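Putative exported protein (Burkholderia pseudomallei, PDB 4JGB) is of unknown function but has a Rossmann-type NAD(P)H-binding fold and may act as an oxidoreductase using NAD or NADP. Local coordinates at residues K76-V84 against A131-A139; V99-G107 against Y191-G202. All coordinates share one frame; numbering follows the deposited sequence.

Contact 1. Residues K76-V84 against A131-A139. With SO4 (sulfate ion), chain D; EDO (1,2-ethanediol), chain C.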
ATOM      1  N   LYS A  76       4.858  11.703  -0.476  1.00 37.04           N
ATOM      2  CA  LYS A  76       6.176  12.368  -0.451  1.00 39.35           C
ATOM      3  C   LYS A  76       7.311  11.440  -0.914  1.00 38.94           C
ATOM      4  O   LYS A  76       8.324  11.905  -1.431  1.00 42.54           O
ATOM      5  CB  LYS A  76       6.483  12.968   0.928  1.00 39.39           C
ATOM      6  N   GLN A  77       7.135  10.136  -0.762  1.00 35.21           N
ATOM      7  CA  GLN A  77       8.195   9.193  -1.114  1.00 35.52           C
ATOM      8  C   GLN A  77       8.156   8.654  -2.548  1.00 36.38           C
ATOM      9  O   GLN A  77       9.194   8.327  -3.124  1.00 37.00           O
ATOM     10  CB  GLN A  77       8.182   8.004  -0.165  1.00 31.94           C
ATOM     11  CG  GLN A  77       8.909   8.243   1.147  1.00 31.51           C
ATOM     12  CD  GLN A  77       8.840   7.021   2.033  1.00 29.49           C
ATOM     13  OE1 GLN A  77       9.846   6.365   2.269  1.00 30.20           O
ATOM     14  NE2 GLN A  77       7.640   6.682   2.491  1.00 27.49           N
ATOM     15  N   GLU A  78       6.963   8.525  -3.105  1.00 36.11           N
ATOM     16  CA  GLU A  78       6.804   7.905  -4.413  1.00 36.85           C
ATOM     17  C   GLU A  78       7.222   8.841  -5.551  1.00 39.51           C
ATOM     18  O   GLU A  78       7.147  10.072  -5.418  1.00 40.06           O
ATOM     19  CB  GLU A  78       5.350   7.522  -4.602  1.00 36.53           C
ATOM     20  CG  GLU A  78       4.429   8.733  -4.686  1.00 38.47           C
ATOM     21  CD  GLU A  78       2.978   8.338  -4.783  1.00 39.07           C
ATOM     22  OE1 GLU A  78       2.721   7.121  -4.936  1.00 39.05           O
ATOM     23  OE2 GLU A  78       2.102   9.232  -4.712  1.00 39.29           O
ATOM     24  N   GLU A  79       7.654   8.256  -6.668  1.00 39.40           N
ATOM     25  CA  GLU A  79       7.892   9.026  -7.879  1.00 40.38           C
ATOM     26  C   GLU A  79       7.110   8.378  -9.012  1.00 39.82           C
ATOM     27  O   GLU A  79       7.135   7.148  -9.142  1.00 37.56           O
ATOM     28  CB  GLU A  79       9.375   9.053  -8.215  1.00 43.15           C
ATOM     29  CG  GLU A  79      10.236   9.792  -7.207  1.00 44.42           C
ATOM     30  CD  GLU A  79      11.710   9.761  -7.575  1.00 46.42           C
ATOM     31  OE1 GLU A  79      12.064  10.181  -8.699  1.00 50.03           O
ATOM     32  OE2 GLU A  79      12.519   9.323  -6.733  1.00 45.58           O
ATOM     33  N   ALA A  80       6.413   9.191  -9.817  1.00 27.02           N
ATOM     34  CA  ALA A  80       5.586   8.665 -10.910  1.00 25.62           C
ATOM     35  C   ALA A  80       6.368   7.644 -11.749  1.00 24.14           C
ATOM     36  O   ALA A  80       5.863   6.565 -12.027  1.00 22.49           O
ATOM     37  CB  ALA A  80       5.034   9.778 -11.795  1.00 25.14           C
ATOM     38  N   SER A  81       7.610   7.972 -12.105  1.00 24.51           N
ATOM     39  CA  SER A  81       8.387   7.099 -12.997  1.00 24.69           C
ATOM     40  C   SER A  81       8.875   5.807 -12.341  1.00 23.81           C
ATOM     41  O   SER A  81       9.462   4.971 -13.020  1.00 25.11           O
ATOM     42  CB  SER A  81       9.570   7.856 -13.607  1.00 25.80           C
ATOM     43  OG  SER A  81      10.374   8.383 -12.582  1.00 26.15           O
ATOM     44  N   LYS A  82       8.644   5.636 -11.039  1.00 21.98           N
ATOM     45  CA  LYS A  82       9.098   4.444 -10.326  1.00 21.43           C
ATOM     46  C   LYS A  82       7.982   3.527  -9.812  1.00 19.42           C
ATOM     47  O   LYS A  82       8.248   2.381  -9.456  1.00 18.80           O
ATOM     48  CB  LYS A  82       9.999   4.841  -9.158  1.00 22.64           C
ATOM     49  CG  LYS A  82      11.338   5.399  -9.609  1.00 26.24           C
ATOM     50  CD  LYS A  82      12.233   5.708  -8.419  1.00 26.98           C
ATOM     51  CE  LYS A  82      13.586   6.155  -8.927  1.00 28.80           C
ATOM     52  NZ  LYS A  82      13.391   7.257  -9.907  1.00 30.59           N
ATOM     53  N   VAL A  83       6.753   4.043  -9.754  1.00 18.11           N
ATOM     54  CA  VAL A  83       5.617   3.313  -9.157  1.00 16.30           C
ATOM     55  C   VAL A  83       5.430   1.897  -9.771  1.00 16.02           C
ATOM     56  O   VAL A  83       5.348   0.899  -9.034  1.00 15.40           O
ATOM     57  CB  VAL A  83       4.349   4.191  -9.137  1.00 16.11           C
ATOM     58  CG1 VAL A  83       3.084   3.356  -8.991  1.00 15.85           C
ATOM     59  CG2 VAL A  83       4.446   5.238  -8.008  1.00 16.10           C
ATOM     60  N   VAL A  84       5.383   1.794 -11.095  1.00 15.95           N
ATOM     61  CA  VAL A  84       5.311   0.455 -11.753  1.00 16.27           C
ATOM     62  C   VAL A  84       6.505  -0.476 -11.417  1.00 16.78           C
ATOM     63  O   VAL A  84       6.305  -1.662 -11.086  1.00 16.10           O
ATOM     64  CB  VAL A  84       5.129   0.580 -13.294  1.00 17.09           C
ATOM     65  CG1 VAL A  84       5.267  -0.783 -13.991  1.00 17.27           C
ATOM     66  CG2 VAL A  84       3.764   1.188 -13.585  1.00 16.97           C
ATOM     67  N   ALA A 131      -0.080  12.701 -12.881  1.00 21.12           N
ATOM     68  CA  ALA A 131       1.031  11.853 -13.324  1.00 21.29           C
ATOM     69  C   ALA A 131       1.173  10.649 -12.385  1.00 20.27           C
ATOM     70  O   ALA A 131       1.249   9.508 -12.850  1.00 20.59           O
ATOM     71  CB  ALA A 131       2.326  12.660 -13.374  1.00 22.25           C
ATOM     72  N   VAL A 132       1.194  10.885 -11.076  1.00 19.36           N
ATOM     73  CA  VAL A 132       1.224   9.755 -10.129  1.00 18.76           C
ATOM     74  C   VAL A 132      -0.051   8.909 -10.182  1.00 17.94           C
ATOM     75  O   VAL A 132       0.021   7.709 -10.018  1.00 16.61           O
ATOM     76  CB  VAL A 132       1.543  10.124  -8.652  1.00 19.29           C
ATOM     77  CG1 VAL A 132       2.840  10.919  -8.538  1.00 20.73           C
ATOM     78  CG2 VAL A 132       0.374  10.838  -7.973  1.00 19.11           C
ATOM     79  N   ALA A 133      -1.208   9.515 -10.429  1.00 17.07           N
ATOM     80  CA  ALA A 133      -2.428   8.706 -10.482  1.00 17.31           C
ATOM     81  C   ALA A 133      -2.377   7.715 -11.650  1.00 17.51           C
ATOM     82  O   ALA A 133      -2.772   6.561 -11.497  1.00 16.47           O
ATOM     83  CB  ALA A 133      -3.678   9.594 -10.566  1.00 17.16           C
ATOM     84  N   LEU A 134      -1.871   8.197 -12.797  1.00 18.61           N
ATOM     85  CA  LEU A 134      -1.665   7.378 -13.990  1.00 19.31           C
ATOM     86  C   LEU A 134      -0.665   6.249 -13.733  1.00 18.55           C
ATOM     87  O   LEU A 134      -0.892   5.141 -14.170  1.00 18.37           O
ATOM     88  CB  LEU A 134      -1.147   8.219 -15.192  1.00 20.41           C
ATOM     89  CG  LEU A 134      -2.045   9.341 -15.706  1.00 21.79           C
ATOM     90  CD1 LEU A 134      -1.404  10.122 -16.859  1.00 23.48           C
ATOM     91  CD2 LEU A 134      -3.398   8.783 -16.086  1.00 22.61           C
ATOM     92  N   ALA A 135       0.462   6.568 -13.108  1.00 17.93           N
ATOM     93  CA  ALA A 135       1.442   5.545 -12.696  1.00 18.31           C
ATOM     94  C   ALA A 135       0.792   4.487 -11.775  1.00 17.87           C
ATOM     95  O   ALA A 135       1.019   3.280 -11.963  1.00 18.12           O
ATOM     96  CB  ALA A 135       2.622   6.200 -12.000  1.00 18.02           C
ATOM     97  N   HIS A 136      -0.041   4.912 -10.808  1.00 16.64           N
ATOM     98  CA  HIS A 136      -0.748   3.905  -9.997  1.00 16.77           C
ATOM     99  C   HIS A 136      -1.659   3.034 -10.854  1.00 17.24           C
ATOM    100  O   HIS A 136      -1.710   1.812 -10.649  1.00 16.89           O
ATOM    101  CB  HIS A 136      -1.546   4.524  -8.840  1.00 16.04           C
ATOM    102  CG  HIS A 136      -0.678   5.036  -7.752  1.00 16.23           C
ATOM    103  ND1 HIS A 136       0.136   4.206  -7.007  1.00 16.88           N
ATOM    104  CD2 HIS A 136      -0.449   6.288  -7.311  1.00 16.61           C
ATOM    105  CE1 HIS A 136       0.809   4.929  -6.131  1.00 16.86           C
ATOM    106  NE2 HIS A 136       0.466   6.197  -6.293  1.00 17.34           N
ATOM    107  N   ARG A 137      -2.356   3.661 -11.808  1.00 17.24           N
ATOM    108  CA  ARG A 137      -3.225   2.924 -12.717  1.00 17.95           C
ATOM    109  C   ARG A 137      -2.495   1.800 -13.422  1.00 18.75           C
ATOM    110  O   ARG A 137      -3.024   0.699 -13.501  1.00 18.89           O
ATOM    111  CB  ARG A 137      -3.857   3.829 -13.766  1.00 18.71           C
ATOM    112  CG  ARG A 137      -4.470   3.048 -14.936  1.00 19.47           C
ATOM    113  CD  ARG A 137      -4.964   3.985 -16.035  1.00 19.97           C
ATOM    114  NE  ARG A 137      -6.138   4.744 -15.592  1.00 18.66           N
ATOM    115  CZ  ARG A 137      -6.640   5.796 -16.235  1.00 18.73           C
ATOM    116  NH1 ARG A 137      -6.071   6.232 -17.355  1.00 19.18           N
ATOM    117  NH2 ARG A 137      -7.698   6.429 -15.740  1.00 18.26           N
ATOM    118  N   ASP A 138      -1.293   2.091 -13.929  1.00 18.92           N
ATOM    119  CA  ASP A 138      -0.456   1.077 -14.592  1.00 20.06           C
ATOM    120  C   ASP A 138       0.096   0.011 -13.638  1.00 18.81           C
ATOM    121  O   ASP A 138       0.173  -1.151 -13.995  1.00 19.65           O
ATOM    122  CB  ASP A 138       0.703   1.749 -15.320  1.00 21.17           C
ATOM    123  CG  ASP A 138       0.243   2.660 -16.458  1.00 23.68           C
ATOM    124  OD1 ASP A 138      -0.961   2.596 -16.865  1.00 23.66           O
ATOM    125  OD2 ASP A 138       1.102   3.446 -16.925  1.00 23.82           O
ATOM    126  N   ALA A 139       0.504   0.420 -12.439  1.00 18.75           N
ATOM    127  CA  ALA A 139       0.889  -0.514 -11.377  1.00 18.03           C
ATOM    128  C   ALA A 139      -0.255  -1.501 -11.119  1.00 18.07           C
ATOM    129  O   ALA A 139      -0.054  -2.717 -11.141  1.00 17.83           O
ATOM    130  CB  ALA A 139       1.258   0.233 -10.105  1.00 17.71           C
TER
HETATM  131  S   SO4 D 302       4.807   9.472   2.678  1.00 29.00           S
HETATM  132  O1  SO4 D 302       3.798   8.528   3.263  1.00 23.02           O
HETATM  133  O2  SO4 D 302       5.685  10.111   3.702  1.00 24.81           O
HETATM  134  O3  SO4 D 302       5.682   8.769   1.680  1.00 26.47           O
HETATM  135  O4  SO4 D 302       4.088  10.541   1.929  1.00 30.45           O
HETATM  136  C1  EDO C 301      12.458   5.596   3.882  1.00 35.81           C
HETATM  137  O1  EDO C 301      11.204   5.084   4.382  1.00 31.74           O
HETATM  138  C2  EDO C 301      13.570   4.669   4.344  1.00 34.50           C
HETATM  139  O2  EDO C 301      12.900   3.563   4.949  1.00 31.92           O

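Contact 2. Residues V99-G107 against Y191-G202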
ATOM      1  N   VAL A  99       7.161 -15.858  -0.872  1.00 19.21           N
ATOM      2  CA  VAL A  99       6.235 -15.073  -0.052  1.00 18.85           C
ATOM      3  C   VAL A  99       4.944 -14.849  -0.844  1.00 18.86           C
ATOM      4  O   VAL A  99       4.973 -14.378  -1.982  1.00 18.58           O
ATOM      5  CB  VAL A  99       6.860 -13.713   0.349  1.00 18.53           C
ATOM      6  CG1 VAL A  99       5.809 -12.767   0.961  1.00 17.30           C
ATOM      7  CG2 VAL A  99       8.057 -13.943   1.282  1.00 18.10           C
ATOM      8  N   LYS A 100       3.814 -15.210  -0.256  1.00 19.31           N
ATOM      9  CA  LYS A 100       2.570 -15.229  -0.996  1.00 20.63           C
ATOM     10  C   LYS A 100       1.785 -13.926  -0.812  1.00 18.80           C
ATOM     11  O   LYS A 100       1.102 -13.464  -1.730  1.00 18.08           O
ATOM     12  CB  LYS A 100       1.744 -16.450  -0.572  1.00 24.48           C
ATOM     13  CG  LYS A 100       0.485 -16.684  -1.394  1.00 28.15           C
ATOM     14  CD  LYS A 100       0.718 -17.696  -2.501  1.00 30.26           C
ATOM     15  CE  LYS A 100      -0.592 -18.004  -3.212  1.00 32.63           C
ATOM     16  NZ  LYS A 100      -1.676 -18.332  -2.235  1.00 32.76           N
ATOM     17  N   ARG A 101       1.890 -13.327   0.370  1.00 16.99           N
ATOM     18  CA  ARG A 101       1.082 -12.157   0.674  1.00 15.41           C
ATOM     19  C   ARG A 101       1.887 -10.889   0.426  1.00 14.64           C
ATOM     20  O   ARG A 101       2.955 -10.707   1.009  1.00 14.39           O
ATOM     21  CB  ARG A 101       0.544 -12.239   2.118  1.00 15.31           C
ATOM     22  CG  ARG A 101      -0.496 -11.177   2.458  1.00 14.63           C
ATOM     23  CD  ARG A 101      -1.794 -11.486   1.755  1.00 14.19           C
ATOM     24  NE  ARG A 101      -2.889 -10.661   2.229  1.00 13.34           N
ATOM     25  CZ  ARG A 101      -3.522  -9.772   1.490  1.00 12.78           C
ATOM     26  NH1 ARG A 101      -3.144  -9.547   0.226  1.00 12.02           N
ATOM     27  NH2 ARG A 101      -4.526  -9.096   2.037  1.00 12.60           N
ATOM     28  N   VAL A 102       1.370 -10.053  -0.479  1.00 13.92           N
ATOM     29  CA  VAL A 102       1.965  -8.781  -0.918  1.00 13.26           C
ATOM     30  C   VAL A 102       0.913  -7.659  -0.790  1.00 12.92           C
ATOM     31  O   VAL A 102      -0.154  -7.741  -1.398  1.00 12.79           O
ATOM     32  CB  VAL A 102       2.406  -8.847  -2.418  1.00 13.26           C
ATOM     33  CG1 VAL A 102       2.954  -7.506  -2.915  1.00 12.99           C
ATOM     34  CG2 VAL A 102       3.434  -9.950  -2.665  1.00 13.61           C
ATOM     35  N   VAL A 103       1.190  -6.614  -0.007  1.00 12.26           N
ATOM     36  CA  VAL A 103       0.215  -5.514   0.098  1.00 12.21           C
ATOM     37  C   VAL A 103       0.905  -4.194  -0.237  1.00 12.68           C
ATOM     38  O   VAL A 103       1.944  -3.864   0.356  1.00 13.02           O
ATOM     39  CB  VAL A 103      -0.514  -5.414   1.475  1.00 11.96           C
ATOM     40  CG1 VAL A 103      -1.581  -4.307   1.460  1.00 11.64           C
ATOM     41  CG2 VAL A 103      -1.177  -6.729   1.856  1.00 12.77           C
ATOM     42  N   VAL A 104       0.350  -3.458  -1.198  1.00 12.87           N
ATOM     43  CA  VAL A 104       0.975  -2.185  -1.626  1.00 13.21           C
ATOM     44  C   VAL A 104       0.035  -0.992  -1.445  1.00 12.97           C
ATOM     45  O   VAL A 104      -1.179  -1.102  -1.593  1.00 13.12           O
ATOM     46  CB  VAL A 104       1.575  -2.253  -3.077  1.00 13.65           C
ATOM     47  CG1 VAL A 104       2.374  -3.530  -3.295  1.00 14.54           C
ATOM     48  CG2 VAL A 104       0.505  -2.228  -4.151  1.00 14.63           C
ATOM     49  N   VAL A 105       0.606   0.149  -1.089  1.00 13.29           N
ATOM     50  CA  VAL A 105      -0.123   1.412  -1.063  1.00 12.78           C
ATOM     51  C   VAL A 105      -0.411   1.787  -2.514  1.00 13.01           C
ATOM     52  O   VAL A 105       0.494   1.873  -3.333  1.00 13.08           O
ATOM     53  CB  VAL A 105       0.678   2.515  -0.298  1.00 12.81           C
ATOM     54  CG1 VAL A 105       0.092   3.928  -0.510  1.00 13.10           C
ATOM     55  CG2 VAL A 105       0.726   2.190   1.201  1.00 12.51           C
ATOM     56  N   GLY A 106      -1.690   1.987  -2.816  1.00 13.22           N
ATOM     57  CA  GLY A 106      -2.133   2.380  -4.153  1.00 13.35           C
ATOM     58  C   GLY A 106      -2.275   3.885  -4.298  1.00 13.36           C
ATOM     59  O   GLY A 106      -1.529   4.651  -3.678  1.00 14.75           O
ATOM     60  N   GLY A 107      -3.245   4.319  -5.093  1.00 13.02           N
ATOM     61  CA  GLY A 107      -3.447   5.764  -5.391  1.00 12.02           C
ATOM     62  C   GLY A 107      -4.939   6.115  -5.492  1.00 11.73           C
ATOM     63  O   GLY A 107      -5.690   5.463  -6.194  1.00 11.11           O
ATOM     64  N   TYR A 191      -6.084   4.709   8.170  1.00 11.15           N
ATOM     65  CA  TYR A 191      -5.638   3.964   6.982  1.00 10.57           C
ATOM     66  C   TYR A 191      -4.716   2.801   7.381  1.00 10.44           C
ATOM     67  O   TYR A 191      -4.855   1.663   6.877  1.00 10.09           O
ATOM     68  CB  TYR A 191      -4.950   4.893   5.974  1.00 10.56           C
ATOM     69  CG  TYR A 191      -4.353   4.152   4.795  1.00 10.79           C
ATOM     70  CD1 TYR A 191      -5.096   3.940   3.621  1.00 10.55           C
ATOM     71  CD2 TYR A 191      -3.009   3.725   4.821  1.00 10.81           C
ATOM     72  CE1 TYR A 191      -4.527   3.277   2.530  1.00 10.54           C
ATOM     73  CE2 TYR A 191      -2.442   3.043   3.746  1.00 10.60           C
ATOM     74  CZ  TYR A 191      -3.200   2.826   2.613  1.00 10.41           C
ATOM     75  OH  TYR A 191      -2.621   2.180   1.545  1.00 10.87           O
ATOM     76  N   ALA A 192      -3.811   3.067   8.320  1.00 10.26           N
ATOM     77  CA  ALA A 192      -2.925   2.026   8.837  1.00 10.06           C
ATOM     78  C   ALA A 192      -3.737   0.882   9.547  1.00 10.01           C
ATOM     79  O   ALA A 192      -3.459  -0.306   9.359  1.00  9.74           O
ATOM     80  CB  ALA A 192      -1.877   2.647   9.771  1.00 10.44           C
ATOM     81  N   ILE A 193      -4.742   1.232  10.344  1.00 10.18           N
ATOM     82  CA  ILE A 193      -5.653   0.185  10.874  1.00 10.22           C
ATOM     83  C   ILE A 193      -6.192  -0.669   9.709  1.00  9.57           C
ATOM     84  O   ILE A 193      -6.050  -1.871   9.732  1.00  9.88           O
ATOM     85  CB  ILE A 193      -6.794   0.751  11.762  1.00 10.65           C
ATOM     86  CG1 ILE A 193      -6.181   1.430  13.017  1.00 11.25           C
ATOM     87  CG2 ILE A 193      -7.789  -0.377  12.122  1.00 10.99           C
ATOM     88  CD1 ILE A 193      -7.124   2.048  14.026  1.00 12.05           C
ATOM     89  N   ALA A 194      -6.812  -0.045   8.718  1.00  9.10           N
ATOM     90  CA  ALA A 194      -7.316  -0.754   7.534  1.00  9.02           C
ATOM     91  C   ALA A 194      -6.293  -1.658   6.841  1.00  8.76           C
ATOM     92  O   ALA A 194      -6.610  -2.808   6.468  1.00  8.84           O
ATOM     93  CB  ALA A 194      -7.931   0.218   6.528  1.00  8.68           C
ATOM     94  N   PHE A 195      -5.071  -1.141   6.687  1.00  8.44           N
ATOM     95  CA  PHE A 195      -4.046  -1.752   5.858  1.00  8.32           C
ATOM     96  C   PHE A 195      -3.599  -3.018   6.580  1.00  8.71           C
ATOM     97  O   PHE A 195      -3.563  -4.119   5.990  1.00  8.53           O
ATOM     98  CB  PHE A 195      -2.875  -0.752   5.667  1.00  8.07           C
ATOM     99  CG  PHE A 195      -1.812  -1.191   4.685  1.00  7.94           C
ATOM    100  CD1 PHE A 195      -0.801  -2.081   5.064  1.00  8.04           C
ATOM    101  CD2 PHE A 195      -1.761  -0.638   3.406  1.00  7.62           C
ATOM    102  CE1 PHE A 195       0.211  -2.429   4.177  1.00  7.98           C
ATOM    103  CE2 PHE A 195      -0.742  -0.999   2.515  1.00  7.66           C
ATOM    104  CZ  PHE A 195       0.252  -1.881   2.915  1.00  7.65           C
ATOM    105  N   VAL A 196      -3.313  -2.871   7.875  1.00  9.29           N
ATOM    106  CA  VAL A 196      -2.879  -4.012   8.689  1.00  9.57           C
ATOM    107  C   VAL A 196      -4.042  -5.019   8.921  1.00 10.31           C
ATOM    108  O   VAL A 196      -3.805  -6.230   8.978  1.00 10.58           O
ATOM    109  CB  VAL A 196      -2.242  -3.534  10.028  1.00  9.99           C
ATOM    110  CG1 VAL A 196      -1.953  -4.722  10.931  1.00 10.32           C
ATOM    111  CG2 VAL A 196      -0.952  -2.717   9.796  1.00  9.67           C
ATOM    112  N   ASP A 197      -5.288  -4.542   9.031  1.00 10.75           N
ATOM    113  CA  ASP A 197      -6.458  -5.474   9.125  1.00 11.90           C
ATOM    114  C   ASP A 197      -6.472  -6.330   7.850  1.00 11.88           C
ATOM    115  O   ASP A 197      -6.756  -7.531   7.885  1.00 12.76           O
ATOM    116  CB  ASP A 197      -7.827  -4.742   9.188  1.00 11.89           C
ATOM    117  CG  ASP A 197      -8.145  -4.119  10.544  1.00 12.69           C
ATOM    118  OD1 ASP A 197      -7.515  -4.414  11.576  1.00 12.86           O
ATOM    119  OD2 ASP A 197      -9.094  -3.317  10.566  1.00 12.81           O
ATOM    120  N   GLU A 198      -6.157  -5.710   6.723  1.00 11.75           N
ATOM    121  CA  GLU A 198      -6.240  -6.398   5.436  1.00 11.76           C
ATOM    122  C   GLU A 198      -5.138  -7.434   5.301  1.00 11.74           C
ATOM    123  O   GLU A 198      -5.364  -8.522   4.769  1.00 12.05           O
ATOM    124  CB  GLU A 198      -6.253  -5.422   4.239  1.00 11.58           C
ATOM    125  CG  GLU A 198      -6.297  -6.095   2.845  1.00 11.90           C
ATOM    126  CD  GLU A 198      -7.357  -7.205   2.707  1.00 13.14           C
ATOM    127  OE1 GLU A 198      -8.350  -7.194   3.478  1.00 13.07           O
ATOM    128  OE2 GLU A 198      -7.207  -8.087   1.813  1.00 13.62           O
ATOM    129  N   ILE A 199      -3.952  -7.091   5.796  1.00 11.61           N
ATOM    130  CA  ILE A 199      -2.854  -8.061   5.950  1.00 11.70           C
ATOM    131  C   ILE A 199      -3.294  -9.309   6.717  1.00 12.77           C
ATOM    132  O   ILE A 199      -2.966 -10.422   6.314  1.00 13.18           O
ATOM    133  CB  ILE A 199      -1.608  -7.433   6.624  1.00 11.60           C
ATOM    134  CG1 ILE A 199      -0.977  -6.378   5.690  1.00 10.62           C
ATOM    135  CG2 ILE A 199      -0.586  -8.511   7.009  1.00 12.03           C
ATOM    136  CD1 ILE A 199       0.263  -5.714   6.249  1.00 10.52           C
ATOM    137  N   GLU A 200      -4.047  -9.127   7.796  1.00 13.42           N
ATOM    138  CA  GLU A 200      -4.529 -10.250   8.621  1.00 14.73           C
ATOM    139  C   GLU A 200      -5.722 -10.960   7.986  1.00 15.08           C
ATOM    140  O   GLU A 200      -5.801 -12.158   8.054  1.00 15.73           O
ATOM    141  CB  GLU A 200      -4.965  -9.762  10.001  1.00 15.71           C
ATOM    142  CG  GLU A 200      -3.817  -9.326  10.902  1.00 16.60           C
ATOM    143  CD  GLU A 200      -4.289  -8.433  12.033  1.00 17.77           C
ATOM    144  OE1 GLU A 200      -5.521  -8.277  12.209  1.00 17.69           O
ATOM    145  OE2 GLU A 200      -3.417  -7.870  12.734  1.00 18.16           O
ATOM    146  N   GLN A 201      -6.649 -10.212   7.379  1.00 14.66           N
ATOM    147  CA  GLN A 201      -7.968 -10.761   6.996  1.00 15.06           C
ATOM    148  C   GLN A 201      -8.104 -11.243   5.566  1.00 14.74           C
ATOM    149  O   GLN A 201      -8.948 -12.090   5.271  1.00 15.28           O
ATOM    150  CB  GLN A 201      -9.070  -9.709   7.237  1.00 15.29           C
ATOM    151  CG  GLN A 201      -9.118  -9.261   8.682  1.00 16.51           C
ATOM    152  CD  GLN A 201      -9.869  -7.977   8.890  1.00 17.14           C
ATOM    153  OE1 GLN A 201     -10.259  -7.296   7.939  1.00 16.80           O
ATOM    154  NE2 GLN A 201     -10.108  -7.641  10.156  1.00 17.68           N
ATOM    155  N   GLY A 202      -7.314 -10.685   4.664  1.00 14.08           N
ATOM    156  CA  GLY A 202      -7.440 -11.045   3.257  1.00 14.53           C
ATOM    157  C   GLY A 202      -8.857 -10.908   2.692  1.00 14.89           C
ATOM    158  O   GLY A 202      -9.384 -11.842   2.062  1.00 15.29           O
TER
HETATM  159  O   HOH W   1      -4.396 -11.857   4.383  1.00 17.02           O

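Contact 1. Residues K76-V84 against A131-A139
The His136 imidazole receives Glu78 at its edge: OE1 lies near the ring plane, 2.8 Å from NE2, while Val83 CG1 approaches ND1 obliquely at 3.7 Å. The carboxylate is turned 46° from the ring, and the N-H...O angle of 126° makes the NE2 to OE1 hydrogen bond a weak, bent one. Glu78 starts with CG wedged between its backbone N and carbonyl carbon (chi1 66°) and then runs extended, which brings the carboxylate up to the NE2 edge of the ring, the two side chains crossing at about a right angle. Its other oxygen, OE2, sits 4.0 Å from Val132 CG2.

Beyond this polar end the contact is made by small apolar side chains. The Ala80 methyl fits against the turn of Ala131 and Val132, and Ala80 O comes within 3.3 Å of Ala135 CB. Farther along helix 130-143, Val83 CB meets Ala135 CB at 3.9 Å, and Val83 CG1 touches the Ala139 methyl. In this Rossmann-type domain the joined parts are the loop leading into helix 83-97 and helix 130-143, neighbours on the same side of the mostly parallel sheet. Val84 extends the seam toward the more open flank, where CG2, anti to its own carbonyl carbon, packs 3.6 Å from Asp138 CB.

At the far end of 76-84 a sulfate, probably from the crystallisation liquor, is held by a nearly straight bond from Lys76 N to O4 and by Gln77 NE2 to O3 at 3.0 Å. Gly74, Met16 and Ile17 add backbone N-H groups to this anion site, and Gln77 OE1 accepts from ethanediol.

Contact 2. Residues V99-G107 against Y191-G202
Val103 CG1 lies over one face of the Phe195 ring, 3.7 Å from its centroid and 26° off the normal, a CH-pi contact displaced toward CZ. Phe195 and Val103 reach out from opposite directions; CG of Phe195 is anti to the backbone N (chi1 -173°), which sends the ring toward the strand. Val105 CG2 touches both aromatic residues, 3.7 Å from Phe195 CE2 and 3.4 Å from Tyr191 OH, whose hydrogen bond goes to Phe154 O. Val103 CG2 meets Ile199 CG1 at 3.9 Å and covers a face of the Arg101 guanidinium.

This close packing gives way to a polar end with a bound water, where Gly202 is partly exposed although Arg101 and Glu198 stay buried. Arg101 NH2 forms a salt bridge with Glu198 OE2 at 2.9 Å, weak as a hydrogen bond, and donates along a straighter line to Glu198 O, from above the carbonyl plane; Gly202 N reaches that oxygen from the opposite face. Glu198 OE2 also accepts from Phe204 N, and OE1 from Arg203 N. The water bridges Arg101 NE and Ile199 O, while NH1 donates to Asp150 O and Thr152 OG1. With axes 9.6 Å apart at 163°, this is the antiparallel helix-on-sheet packing of a Rossmann-type alpha/beta layer.

Overall arrangement
Contact 2 belongs to the core, with nine of its ten touching residues buried, whereas contact 1 is only partly buried and lies farther from the centre of the chain. They share neither helix nor strand, but helix 83-97 is followed, after a short turn, by strand 101-105, and their segments alternate along the sequence. Contact 2 packs a helix on a central strand of the mostly parallel sheet; contact 1 joins a loop and helix start to a helix in the layer across that sheet. Their centres are 18 Å apart, yet His136 CE1 comes within 3.4 Å of Gly106 O. Valine-aromatic packing and an Arg101-Glu198 salt bridge mark the inner contact, small methyl groups and a weak Glu78-His136 bond the outer one.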